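Local coordinates for Udp-n-acetylglucosamine pyrophosphorylase (Trypanosoma brucei, PDB 4BQH), which probably catalyses the transfer of a uridylyl group from UTP to N-acetyl-alpha-D-glucosamine 1-phosphate, giving UDP-N-acetylglucosamine and diphosphate, at residues N439-G442 with T447-D450; E32-S37 with E226-I231; E102-K107 with A297-A302; K133-C138 with Q189-E194; H267-G272 with F366-A371. All coordinates share one frame; numbering follows the deposited sequence. Where two conformers were deposited one is given.

Contact 1. Residues N439-G442 with T447-D450; sequences NADG and TPAD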
# COMPACT_ATOMS: atom_id res chain seq x y z
N ASN A 439 12.13 10.22 -2.63
CA ASN A 439 13.23 11.21 -2.45
C ASN A 439 13.18 12.29 -3.48
O ASN A 439 12.83 12.01 -4.62
CB ASN A 439 14.59 10.51 -2.54
CG ASN A 439 14.75 9.42 -1.52
OD1 ASN A 439 15.21 8.33 -1.83
ND2 ASN A 439 14.38 9.71 -0.28
N ALA A 440 13.55 13.51 -3.11
CA ALA A 440 13.46 14.63 -4.05
C ALA A 440 14.34 14.38 -5.28
O ALA A 440 15.39 13.74 -5.17
CB ALA A 440 13.85 15.94 -3.38
N ASP A 441 13.91 14.87 -6.44
CA ASP A 441 14.68 14.70 -7.68
C ASP A 441 16.12 15.16 -7.42
O ASP A 441 16.34 16.13 -6.71
CB ASP A 441 14.06 15.48 -8.86
CG ASP A 441 12.99 14.68 -9.62
OD1 ASP A 441 13.13 13.45 -9.77
OD2 ASP A 441 12.02 15.29 -10.10
N GLY A 442 17.08 14.44 -7.97
CA GLY A 442 18.48 14.74 -7.70
C GLY A 442 19.10 13.81 -6.68
O GLY A 442 20.32 13.78 -6.54
N THR A 447 13.44 8.49 -6.76
CA THR A 447 13.00 9.85 -7.08
C THR A 447 11.80 9.81 -8.05
O THR A 447 11.55 8.77 -8.68
CB THR A 447 14.11 10.65 -7.78
OG1 THR A 447 14.32 10.10 -9.08
CG2 THR A 447 15.43 10.59 -6.98
N PRO A 448 11.06 10.93 -8.18
CA PRO A 448 9.98 10.99 -9.17
C PRO A 448 10.50 10.68 -10.56
O PRO A 448 9.87 9.93 -11.28
CB PRO A 448 9.49 12.45 -9.05
CG PRO A 448 9.80 12.82 -7.64
CD PRO A 448 11.14 12.18 -7.40
N ALA A 449 11.67 11.21 -10.95
CA ALA A 449 12.18 10.93 -12.27
C ALA A 449 12.47 9.46 -12.50
O ALA A 449 12.30 8.97 -13.62
CB ALA A 449 13.44 11.77 -12.55
N ASP A 450 12.95 8.76 -11.46
CA ASP A 450 13.22 7.34 -11.56
C ASP A 450 11.92 6.59 -11.79
O ASP A 450 11.88 5.69 -12.62
CB ASP A 450 13.94 6.79 -10.30
CG ASP A 450 15.39 7.31 -10.15
OD1 ASP A 450 16.10 7.54 -11.16
OD2 ASP A 450 15.81 7.51 -8.99
O HOH W 1 16.09 12.08 -10.17

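Contact 2. Residues E32-S37 with E226-I231; sequences EAERAS and ENRGRI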
# COMPACT_ATOMS: atom_id res chain seq x y z
N GLU A 32 -5.24 25.95 30.01
CA GLU A 32 -6.38 25.72 29.12
C GLU A 32 -5.94 25.24 27.73
O GLU A 32 -6.46 24.23 27.22
CB GLU A 32 -7.24 26.99 29.01
N ALA A 33 -5.00 25.96 27.12
CA ALA A 33 -4.55 25.66 25.77
C ALA A 33 -3.78 24.34 25.72
O ALA A 33 -3.86 23.62 24.71
CB ALA A 33 -3.71 26.80 25.22
N GLU A 34 -3.08 24.02 26.80
CA GLU A 34 -2.29 22.79 26.87
C GLU A 34 -3.20 21.61 27.01
O GLU A 34 -3.02 20.60 26.30
CB GLU A 34 -1.32 22.82 28.05
CG GLU A 34 -0.04 23.63 27.78
CD GLU A 34 0.61 24.15 29.06
OE1 GLU A 34 0.31 23.63 30.17
OE2 GLU A 34 1.45 25.07 28.95
N ARG A 35 -4.13 21.71 27.95
CA ARG A 35 -5.14 20.69 28.18
C ARG A 35 -5.87 20.41 26.88
O ARG A 35 -6.06 19.25 26.52
CB ARG A 35 -6.16 21.14 29.25
CG ARG A 35 -5.64 21.20 30.68
CD ARG A 35 -6.73 21.70 31.63
NE ARG A 35 -6.19 22.17 32.90
CZ ARG A 35 -6.92 22.60 33.94
N ALA A 36 -6.24 21.47 26.16
CA ALA A 36 -6.99 21.30 24.92
C ALA A 36 -6.17 20.66 23.78
O ALA A 36 -6.68 19.80 23.06
CB ALA A 36 -7.61 22.61 24.46
N SER A 37 -4.92 21.08 23.60
CA SER A 37 -4.16 20.51 22.47
C SER A 37 -3.79 19.05 22.76
O SER A 37 -3.80 18.22 21.86
CB SER A 37 -2.92 21.33 22.12
OG SER A 37 -2.05 21.38 23.22
N GLU A 226 6.80 16.42 23.46
CA GLU A 226 7.34 17.35 22.48
C GLU A 226 7.31 18.78 23.06
O GLU A 226 8.26 19.57 22.91
CB GLU A 226 6.55 17.28 21.18
CG GLU A 226 7.15 18.12 20.05
CD GLU A 226 6.48 17.89 18.71
OE1 GLU A 226 5.55 17.05 18.61
OE2 GLU A 226 6.90 18.55 17.74
N ASN A 227 6.20 19.07 23.72
CA ASN A 227 6.01 20.34 24.47
C ASN A 227 4.89 20.15 25.49
O ASN A 227 4.36 19.05 25.61
CB ASN A 227 5.74 21.53 23.51
CG ASN A 227 4.51 21.32 22.63
OD1 ASN A 227 3.39 21.22 23.11
ND2 ASN A 227 4.73 21.28 21.32
N ARG A 228 4.52 21.19 26.23
CA ARG A 228 3.57 21.00 27.30
C ARG A 228 2.18 20.59 26.78
O ARG A 228 1.36 20.09 27.56
CB ARG A 228 3.52 22.24 28.21
CG ARG A 228 4.80 22.36 29.05
CD ARG A 228 4.70 23.52 30.01
NE ARG A 228 3.61 23.31 30.95
CZ ARG A 228 3.30 24.13 31.94
NH1 ARG A 228 3.99 25.27 32.16
NH2 ARG A 228 2.27 23.81 32.71
N GLY A 229 1.93 20.79 25.49
CA GLY A 229 0.63 20.47 24.90
C GLY A 229 0.67 19.36 23.86
O GLY A 229 -0.27 19.19 23.09
N ARG A 230 1.75 18.59 23.83
CA ARG A 230 1.90 17.58 22.78
C ARG A 230 2.87 16.49 23.18
O ARG A 230 3.99 16.78 23.59
CB ARG A 230 2.36 18.23 21.47
CG ARG A 230 2.34 17.27 20.27
CD ARG A 230 2.48 18.01 18.95
NE ARG A 230 2.37 17.05 17.83
CZ ARG A 230 1.21 16.61 17.35
NH1 ARG A 230 0.06 17.00 17.90
NH2 ARG A 230 1.20 15.75 16.34
N ILE A 231 2.43 15.23 23.07
CA ILE A 231 3.34 14.12 23.29
C ILE A 231 4.10 13.80 22.02
O ILE A 231 3.63 14.04 20.91
CB ILE A 231 2.64 12.84 23.82
CG1 ILE A 231 1.82 12.16 22.74
CG2 ILE A 231 1.82 13.12 25.07
CD1 ILE A 231 1.58 10.69 23.06
O HOH W 2 0.73 20.76 30.50

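Contact 3. Residues E102-K107 with A297-A302; sequences EAVGYK and AIEEEA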
# COMPACT_ATOMS: atom_id res chain seq x y z
N GLU A 102 -6.52 -14.14 -14.26
CA GLU A 102 -7.03 -12.80 -14.53
C GLU A 102 -8.57 -12.79 -14.64
O GLU A 102 -9.23 -11.91 -14.08
CB GLU A 102 -6.37 -12.25 -15.80
CG GLU A 102 -6.93 -10.91 -16.24
CD GLU A 102 -6.33 -10.43 -17.55
OE1 GLU A 102 -6.72 -10.96 -18.62
OE2 GLU A 102 -5.48 -9.54 -17.51
N ALA A 103 -9.12 -13.77 -15.36
CA ALA A 103 -10.58 -13.89 -15.48
C ALA A 103 -11.27 -14.09 -14.11
O ALA A 103 -12.32 -13.48 -13.83
CB ALA A 103 -10.94 -15.03 -16.41
N VAL A 104 -10.66 -14.91 -13.26
CA VAL A 104 -11.17 -15.12 -11.89
C VAL A 104 -11.17 -13.80 -11.11
O VAL A 104 -12.13 -13.48 -10.41
CB VAL A 104 -10.35 -16.19 -11.12
CG1 VAL A 104 -10.80 -16.30 -9.67
CG2 VAL A 104 -10.49 -17.55 -11.81
N GLY A 105 -10.07 -13.06 -11.22
CA GLY A 105 -9.96 -11.77 -10.55
C GLY A 105 -11.02 -10.79 -11.03
O GLY A 105 -11.62 -10.07 -10.23
N TYR A 106 -11.25 -10.73 -12.33
CA TYR A 106 -12.29 -9.84 -12.85
C TYR A 106 -13.71 -10.19 -12.37
O TYR A 106 -14.53 -9.30 -12.15
CB TYR A 106 -12.23 -9.69 -14.37
CG TYR A 106 -11.17 -8.71 -14.85
CD1 TYR A 106 -11.17 -7.37 -14.42
CD2 TYR A 106 -10.20 -9.10 -15.76
CE1 TYR A 106 -10.20 -6.48 -14.86
CE2 TYR A 106 -9.23 -8.20 -16.21
CZ TYR A 106 -9.24 -6.90 -15.76
OH TYR A 106 -8.27 -6.00 -16.22
N LYS A 107 -14.00 -11.48 -12.23
CA LYS A 107 -15.32 -11.87 -11.71
C LYS A 107 -15.47 -11.33 -10.28
O LYS A 107 -16.55 -10.84 -9.90
CB LYS A 107 -15.50 -13.41 -11.78
CG LYS A 107 -16.64 -14.00 -10.96
CD LYS A 107 -16.60 -15.55 -10.84
CE LYS A 107 -15.18 -16.17 -10.95
NZ LYS A 107 -14.81 -17.28 -9.99
N ALA A 297 -5.07 -15.37 -5.34
CA ALA A 297 -5.52 -15.55 -3.96
C ALA A 297 -6.73 -16.49 -3.90
O ALA A 297 -6.79 -17.37 -3.06
CB ALA A 297 -5.86 -14.22 -3.31
N ILE A 298 -7.66 -16.29 -4.82
CA ILE A 298 -8.91 -17.06 -4.82
C ILE A 298 -8.63 -18.54 -5.12
O ILE A 298 -9.10 -19.44 -4.39
CB ILE A 298 -9.93 -16.47 -5.79
CG1 ILE A 298 -10.45 -15.14 -5.20
CG2 ILE A 298 -11.10 -17.44 -6.00
CD1 ILE A 298 -11.24 -14.28 -6.16
N GLU A 299 -7.86 -18.79 -6.18
CA GLU A 299 -7.59 -20.16 -6.63
C GLU A 299 -6.71 -20.91 -5.64
O GLU A 299 -6.87 -22.15 -5.49
CB GLU A 299 -7.04 -20.17 -8.07
CG GLU A 299 -8.08 -19.70 -9.11
CD GLU A 299 -9.33 -20.60 -9.21
OE1 GLU A 299 -9.23 -21.83 -9.06
OE2 GLU A 299 -10.43 -20.07 -9.41
N GLU A 300 -5.85 -20.19 -4.91
CA GLU A 300 -4.98 -20.81 -3.88
C GLU A 300 -5.67 -20.99 -2.52
O GLU A 300 -5.15 -21.68 -1.64
CB GLU A 300 -3.69 -19.98 -3.67
CG GLU A 300 -2.79 -19.97 -4.91
CD GLU A 300 -2.18 -21.34 -5.27
OE1 GLU A 300 -1.82 -22.12 -4.36
OE2 GLU A 300 -2.04 -21.63 -6.47
N GLU A 301 -6.86 -20.40 -2.38
CA GLU A 301 -7.57 -20.30 -1.10
C GLU A 301 -6.65 -19.64 -0.05
O GLU A 301 -6.61 -20.06 1.11
CB GLU A 301 -8.10 -21.67 -0.64
CG GLU A 301 -9.06 -22.31 -1.64
CD GLU A 301 -9.34 -23.76 -1.32
OE1 GLU A 301 -10.20 -24.02 -0.45
OE2 GLU A 301 -8.69 -24.64 -1.92
N ALA A 302 -5.93 -18.60 -0.47
CA ALA A 302 -4.99 -17.89 0.40
C ALA A 302 -5.72 -16.85 1.25
O ALA A 302 -6.72 -16.24 0.79
CB ALA A 302 -3.91 -17.23 -0.43

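Contact 4. Residues K133-C138 with Q189-E194; sequences KGFFTC and QRFFEE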
# COMPACT_ATOMS: atom_id res chain seq x y z
N LYS A 133 1.33 13.04 0.48
CA LYS A 133 2.00 12.54 -0.71
C LYS A 133 1.07 12.24 -1.88
O LYS A 133 1.47 12.41 -3.04
CB LYS A 133 2.87 11.31 -0.40
CG LYS A 133 3.69 10.87 -1.62
CD LYS A 133 4.72 9.80 -1.29
CE LYS A 133 5.90 10.39 -0.51
NZ LYS A 133 6.86 9.30 -0.21
N GLY A 134 -0.17 11.83 -1.60
CA GLY A 134 -1.14 11.56 -2.67
C GLY A 134 -1.46 12.78 -3.53
O GLY A 134 -1.94 12.63 -4.65
N PHE A 135 -1.20 13.97 -3.00
CA PHE A 135 -1.43 15.21 -3.76
C PHE A 135 -0.33 15.42 -4.81
O PHE A 135 -0.50 16.22 -5.76
CB PHE A 135 -1.41 16.46 -2.84
CG PHE A 135 -2.57 16.59 -1.88
CD1 PHE A 135 -3.18 15.48 -1.29
CD2 PHE A 135 -3.01 17.85 -1.49
CE1 PHE A 135 -4.21 15.64 -0.38
CE2 PHE A 135 -4.05 18.01 -0.59
CZ PHE A 135 -4.65 16.90 -0.03
N PHE A 136 0.80 14.74 -4.64
CA PHE A 136 2.00 15.00 -5.46
C PHE A 136 1.78 14.74 -6.95
O PHE A 136 1.20 13.70 -7.33
CB PHE A 136 3.19 14.18 -4.96
CG PHE A 136 4.49 14.46 -5.67
CD1 PHE A 136 5.26 15.58 -5.33
CD2 PHE A 136 4.95 13.61 -6.68
CE1 PHE A 136 6.45 15.85 -6.01
CE2 PHE A 136 6.14 13.88 -7.34
CZ PHE A 136 6.89 15.00 -7.00
N THR A 137 2.26 15.67 -7.78
CA THR A 137 2.17 15.56 -9.24
C THR A 137 3.58 15.42 -9.80
O THR A 137 4.42 16.31 -9.62
CB THR A 137 1.45 16.80 -9.84
OG1 THR A 137 0.12 16.85 -9.31
CG2 THR A 137 1.36 16.71 -11.36
N CYS A 138 3.85 14.30 -10.46
CA CYS A 138 5.16 14.08 -11.06
C CYS A 138 5.38 14.96 -12.28
O CYS A 138 4.53 15.02 -13.17
CB CYS A 138 5.31 12.62 -11.49
SG CYS A 138 5.42 11.45 -10.14
N GLN A 189 -9.76 14.74 2.57
CA GLN A 189 -11.17 14.67 2.14
C GLN A 189 -11.52 15.86 1.26
O GLN A 189 -12.21 15.70 0.25
CB GLN A 189 -12.10 14.62 3.34
CG GLN A 189 -11.94 13.34 4.14
CD GLN A 189 -13.12 13.07 5.01
OE1 GLN A 189 -14.26 13.09 4.54
NE2 GLN A 189 -12.88 12.83 6.28
N ARG A 190 -11.03 17.04 1.64
CA ARG A 190 -11.23 18.27 0.84
C ARG A 190 -10.69 18.14 -0.59
O ARG A 190 -11.36 18.50 -1.55
CB ARG A 190 -10.59 19.47 1.52
CG ARG A 190 -11.47 20.14 2.55
CD ARG A 190 -10.98 21.57 2.76
NE ARG A 190 -11.79 22.30 3.73
CZ ARG A 190 -12.88 23.00 3.43
NH1 ARG A 190 -13.33 23.08 2.18
NH2 ARG A 190 -13.54 23.63 4.40
N PHE A 191 -9.47 17.64 -0.71
CA PHE A 191 -8.85 17.40 -2.02
C PHE A 191 -9.72 16.46 -2.88
O PHE A 191 -9.93 16.74 -4.04
CB PHE A 191 -7.44 16.83 -1.80
CG PHE A 191 -6.63 16.64 -3.05
CD1 PHE A 191 -6.10 17.73 -3.73
CD2 PHE A 191 -6.34 15.35 -3.52
CE1 PHE A 191 -5.31 17.55 -4.86
CE2 PHE A 191 -5.55 15.16 -4.66
CZ PHE A 191 -5.04 16.26 -5.33
N PHE A 192 -10.21 15.35 -2.30
CA PHE A 192 -11.08 14.44 -3.05
C PHE A 192 -12.36 15.16 -3.48
O PHE A 192 -12.78 15.07 -4.64
CB PHE A 192 -11.41 13.17 -2.26
CG PHE A 192 -10.41 12.04 -2.45
CD1 PHE A 192 -9.16 12.09 -1.84
CD2 PHE A 192 -10.73 10.94 -3.24
CE1 PHE A 192 -8.24 11.05 -2.02
CE2 PHE A 192 -9.82 9.90 -3.42
CZ PHE A 192 -8.57 9.96 -2.82
N GLU A 193 -12.99 15.86 -2.53
CA GLU A 193 -14.24 16.59 -2.81
C GLU A 193 -14.12 17.61 -3.95
O GLU A 193 -14.97 17.65 -4.86
CB GLU A 193 -14.75 17.26 -1.53
CG GLU A 193 -15.34 16.28 -0.51
CD GLU A 193 -15.51 16.89 0.88
OE1 GLU A 193 -15.45 18.14 1.01
OE2 GLU A 193 -15.71 16.13 1.84
N GLU A 194 -13.06 18.41 -3.90
CA GLU A 194 -12.76 19.44 -4.91
C GLU A 194 -12.52 18.85 -6.30
O GLU A 194 -12.68 19.52 -7.33
CB GLU A 194 -11.52 20.24 -4.51
CG GLU A 194 -11.73 21.16 -3.31
CD GLU A 194 -10.43 21.73 -2.76
OE1 GLU A 194 -9.34 21.54 -3.36
OE2 GLU A 194 -10.47 22.37 -1.70

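Contact 5. Residues H267-G272 with F366-A371; sequences HLRKLG and FMSLAA. With SO4 (sulfate ion), chain D.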
# COMPACT_ATOMS: atom_id res chain seq x y z
N HIS A 267 -18.28 -2.67 8.45
CA HIS A 267 -18.97 -2.07 7.28
C HIS A 267 -18.60 -2.82 6.02
O HIS A 267 -19.46 -3.09 5.18
CB HIS A 267 -18.59 -0.61 7.13
CG HIS A 267 -19.18 0.29 8.21
ND1 HIS A 267 -19.13 1.64 8.13
CD2 HIS A 267 -19.88 -0.01 9.37
CE1 HIS A 267 -19.73 2.17 9.22
NE2 HIS A 267 -20.19 1.16 9.97
N LEU A 268 -17.32 -3.16 5.88
CA LEU A 268 -16.88 -3.89 4.67
C LEU A 268 -17.45 -5.30 4.60
O LEU A 268 -17.82 -5.77 3.52
CB LEU A 268 -15.35 -3.95 4.62
CG LEU A 268 -14.61 -2.61 4.45
CD1 LEU A 268 -13.11 -2.85 4.56
CD2 LEU A 268 -14.97 -1.90 3.15
N ARG A 269 -17.53 -5.98 5.74
CA ARG A 269 -18.14 -7.31 5.77
C ARG A 269 -19.59 -7.24 5.27
O ARG A 269 -20.01 -8.06 4.46
CB ARG A 269 -18.09 -7.89 7.18
CG ARG A 269 -18.65 -9.30 7.28
CD ARG A 269 -18.53 -9.83 8.71
NE ARG A 269 -17.14 -9.84 9.16
CZ ARG A 269 -16.65 -9.10 10.16
NH1 ARG A 269 -17.45 -8.27 10.84
NH2 ARG A 269 -15.38 -9.20 10.49
N LYS A 270 -20.32 -6.24 5.75
CA LYS A 270 -21.71 -6.02 5.31
C LYS A 270 -21.84 -5.72 3.82
O LYS A 270 -22.82 -6.11 3.20
CB LYS A 270 -22.38 -4.91 6.13
CG LYS A 270 -22.79 -5.36 7.52
CD LYS A 270 -23.33 -4.20 8.34
CE LYS A 270 -23.78 -4.69 9.71
NZ LYS A 270 -24.77 -3.79 10.36
N LEU A 271 -20.84 -5.04 3.25
CA LEU A 271 -20.78 -4.79 1.80
C LEU A 271 -20.36 -6.00 0.97
O LEU A 271 -20.37 -5.93 -0.24
CB LEU A 271 -19.85 -3.62 1.48
CG LEU A 271 -20.34 -2.22 1.87
CD1 LEU A 271 -19.19 -1.22 1.80
CD2 LEU A 271 -21.50 -1.78 0.98
N GLY A 272 -19.99 -7.10 1.61
CA GLY A 272 -19.63 -8.33 0.88
C GLY A 272 -18.19 -8.36 0.39
O GLY A 272 -17.84 -9.17 -0.48
N PHE A 366 -8.76 -12.65 7.42
CA PHE A 366 -7.42 -12.35 7.97
C PHE A 366 -7.37 -10.96 8.61
O PHE A 366 -6.78 -10.79 9.68
CB PHE A 366 -6.29 -12.50 6.93
CG PHE A 366 -4.93 -12.14 7.49
CD1 PHE A 366 -4.27 -13.03 8.32
CD2 PHE A 366 -4.37 -10.89 7.26
CE1 PHE A 366 -3.04 -12.68 8.89
CE2 PHE A 366 -3.12 -10.56 7.80
CZ PHE A 366 -2.46 -11.46 8.61
N MET A 367 -7.93 -9.95 7.93
CA MET A 367 -7.89 -8.60 8.51
C MET A 367 -8.53 -8.59 9.90
O MET A 367 -8.03 -7.92 10.82
CB MET A 367 -8.55 -7.59 7.58
CG MET A 367 -7.87 -7.48 6.21
SD MET A 367 -6.10 -7.13 6.25
CE MET A 367 -6.11 -5.42 6.84
N SER A 368 -9.66 -9.28 10.02
CA SER A 368 -10.35 -9.42 11.31
C SER A 368 -9.53 -10.15 12.37
O SER A 368 -9.41 -9.70 13.50
CB SER A 368 -11.66 -10.19 11.10
OG SER A 368 -12.53 -9.47 10.24
N LEU A 369 -8.98 -11.30 12.00
CA LEU A 369 -8.30 -12.13 12.99
C LEU A 369 -7.00 -11.44 13.40
O LEU A 369 -6.62 -11.50 14.57
CB LEU A 369 -7.99 -13.52 12.40
CG LEU A 369 -7.33 -14.55 13.34
CD1 LEU A 369 -7.80 -15.96 12.99
CD2 LEU A 369 -5.82 -14.53 13.19
N ALA A 370 -6.30 -10.86 12.42
CA ALA A 370 -5.02 -10.21 12.69
C ALA A 370 -5.25 -9.06 13.64
O ALA A 370 -4.46 -8.86 14.57
CB ALA A 370 -4.37 -9.70 11.40
N ALA A 371 -6.33 -8.31 13.42
CA ALA A 371 -6.63 -7.20 14.34
C ALA A 371 -6.87 -7.68 15.77
O ALA A 371 -6.30 -7.12 16.71
CB ALA A 371 -7.80 -6.36 13.84
S SO4 D . -18.30 4.27 6.10
O1 SO4 D . -17.13 4.86 5.42
O2 SO4 D . -18.14 4.35 7.58
O3 SO4 D . -18.41 2.86 5.70
O4 SO4 D . -19.51 5.06 5.76

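Contact 1. Residues N439-G442 with T447-D450
With CG opposite its own carbonyl carbon (chi1 -88°), Asp-441 carries its carboxylate over the first residues of the facing helix, where OD1 meets Ala-449. The N-H of Ala-449 reaches that oxygen on its syn lone pair, the side of OD2; Ala-449 N to Asp-441 OD1 is 2.9 Å at 155°. Asp-441 OD1 also lies 3.3 Å from CD of Pro-448, so the ring and the amide of the first turn both face one carboxylate oxygen. Thr-447 is the N-cap. Its chi1 of 69° sets OG1 between N and C, from where it accepts the N-H of Asp-450 (OG1 to Asp-450 N 3.1 Å). Asp-450 OD2 answers with a weak bond from Thr-447 N, completing a capping box. A water links Thr-447 OG1 to Asp-441 OD1, and more weakly to Gly-442 N. Nearer the start of the loop segment, the carbonyl O of Asn-439 takes a CA-H...O contact from Thr-447 CA at 3.3 Å. The carboxylate of Asp-441, bonded to a first-turn N-H, would probably be favoured by the helix dipole. The contact joins the loop after helix 430-433 to the start of helix 448-471, whose Pro-448 packs on Phe-136 and Val-437.

Contact 2. Residues E32-S37 with E226-I231
A tight beta hairpin joining strands 225-227 and 230-234 presents its turn to helix 32-44, and Arg-228 and Gly-229 at its tip meet Glu-34 and Ser-37, about one helical turn apart. The turn, type I from Asn-227 to Arg-230, is braced by an Asx turn in which Asn-227 OD1 accepts the N-H of Gly-229 at 2.8 Å, and a classic bulge places Glu-226 and Asn-227 opposite Arg-230. With no side chain, Gly-229 lets the helix come close, its CA 3.9 Å from the carbonyl O of Glu-34 and 3.3 Å from Ser-37 OG. That hydroxyl, set between N and C by a chi1 of 61°, donates to the carbonyl O of Gly-229 at 2.8 Å, in the carbonyl plane and on a lone pair. Glu-34 extends beyond CG and lays its carboxylate over one face of the Arg-228 guanidinium, the two planes 44° apart. Glu-34 OE1 is 3.2 Å from Arg-228 NH2, while OE2 stands above the plane toward its rim. A water donates to both Glu-34 OE1 and Arg-228 O. The ion pair is one of charge alone, since no guanidinium N-H points at the carboxylate; the direct hydrogen bond between the segments is the serine's, and Glu-34 OE1 is held by the backbone N-H of Ser-31 and by water.

Contact 3. Residues E102-K107 with A297-A302
Val-104 is central to this contact, and it meets two neighbouring residues of the other helix, Ile-298 and Glu-299. Its two methyls divide the work. With CG1 anti to N (chi1 174°), that branch reaches Ile-298, lying 3.9 Å from its CG2 and nearly as close to its CB and CD1, so it rests against the branched flank of the isoleucine. The other methyl, CG2, turns to the acid: Val-104 CG2 is 3.5 Å from OE2 of Glu-299, and CG1 is 3.8 Å from the same oxygen. Glu-299 gets there by folding back at chi2 (-63°), which brings its OE2 over the valine methyls.

The helices involved, 95-110 and 291-300, lie side by side on the surface of the GT-A nucleotidyltransferase domain, and no hydrogen bond joins these two segments. Ile-298 also leans on Ala-108 and on Tyr-275 of strand 275-280, while Glu-299 touches Leu-101, so the helices touch over more than one turn. Helix 291-300 ends just beyond the contact in a Schellman motif, Glu-301 taking positive phi as Ala-302 N bonds back to Ala-297 O. The charged end of Lys-107 comes near as well: its NZ is 5.2 Å from Glu-299 OE2, too far for a salt bridge but close enough for a mild attraction that may favour the folded form of the glutamate.

Contact 4. Residues K133-C138 with Q189-E194
Two phenylalanine rings carry this contact: Phe-135, in the short 3-10 turn 133-135, and Phe-191, on helix 185-194, lie face to face with centroids 3.9 Å apart and planes at 14°. The side chains run past each other in opposite directions, so each ring covers part of the other and also the first atoms of its stem. CZ of Phe-135 comes to 3.3 Å from CB of Phe-191, and CG of Phe-191 lies about 3.6 Å above the middle of the Phe-135 ring. Phe-191 points its ring at the loop because CG is anti to its backbone N (chi1 -175°). Phe-135, with CG beside its own N (chi1 -69°), swings its ring out from the turn to meet it. Here the packing is tight, with nearly every atom of one ring within van der Waals reach of the other.

Away from the stack the contact thins quickly. The carbonyl O of Gly-134 is 4.4 Å from CE2 of Phe-191, approaching obliquely, and Arg-190, Glu-193 and Glu-194 of the same helix lie on its exposed side, away from the stack. On the inner side Phe-148 of helix 147-166 touches both stacked rings, Phe-129 backs Phe-135, and Phe-198 meets Phe-191; Phe-192 meets Phe-148, Phe-198 and Phe-207 edge-to-face. The loop following strand 129-130 is thereby pinned to helix 185-194. With no hydrogen bond between the segments, the join depends on dispersion and the hydrophobic effect, and the near-parallel planes imply that ring overlap, not an edge-to-face attraction, sets its geometry.

Contact 5. Residues H267-G272 with F366-A371
Arg-269 reaches across to Ser-368, adding a surface link between helices 264-270 and 364-374 of the GT-A nucleotidyltransferase domain, which also meet through Leu-265 against Met-367 and Ser-368. The nearest CA atoms of the two segments, those of Arg-269 and Ser-368, are 9.8 Å apart. From CB the arginine sets out with CG anti to N, and CB, CG and CD meet nothing of the partner segment. The chain bends at chi3 (-58°), which turns NE and the guanidinium toward the other helix. CZ stays 4.1 Å from Ser-368 OG, and only NH2 comes close: Arg-269 NH2 to Ser-368 OG is 2.9 Å, with the serine at the guanidinium edge, near its plane. The bond is weak, its N-H...O angle a poor 116°, and since Ser-368 is modelled in two conformers its persistence is doubtful. The stronger partner of Ser-368 OG is the carbonyl O of Leu-364 one turn back, so Arg-269 is at most a secondary partner of that hydroxyl.

Further along, Ala-371 touches the bound inhibitor, which lies about 10 Å from the Ser-368 side chain, and Met-367 packs on Phe-242. Helix 264-270 closes in a Schellman motif, Gly-272 taking positive phi and its N bonding back to Arg-269 O. Away from the serine, His-267 holds a sulfate, probably from the crystallisation liquor, together with Arg-249 and His-206, while its NE2 is bonded to Thr-251. The sulfate lies at the edge of the imidazole, and His-267 ND1 donates to its O3 at 2.8 Å and 161°, with a weaker bond to O2 at 2.9 Å.

Overall arrangement
Contacts 1, 3, 4 and 5 belong to the GT-A type nucleotidyltransferase part; contact 2 joins helix 32-44, in the N-terminal region, to its hairpin 225-234. Contact 1 and contact 4 touch, Pro-448 CG meeting Phe-136 CZ at 3.7 Å, so the start of helix 448-471 rests on the loop that carries Phe-135. Contacts 3 and 5 are close neighbours, centres about 18 Å apart and segments alternating along the chain, whereas the centres of contacts 2 and 3 lie about 50 Å apart, on opposite sides of the chain's centre. Contact 4 is nested within the loops closed by contacts 2 and 3; contact 1 comes last. Contacts 2 to 5 join residues distant in sequence, whereas contact 1 is local.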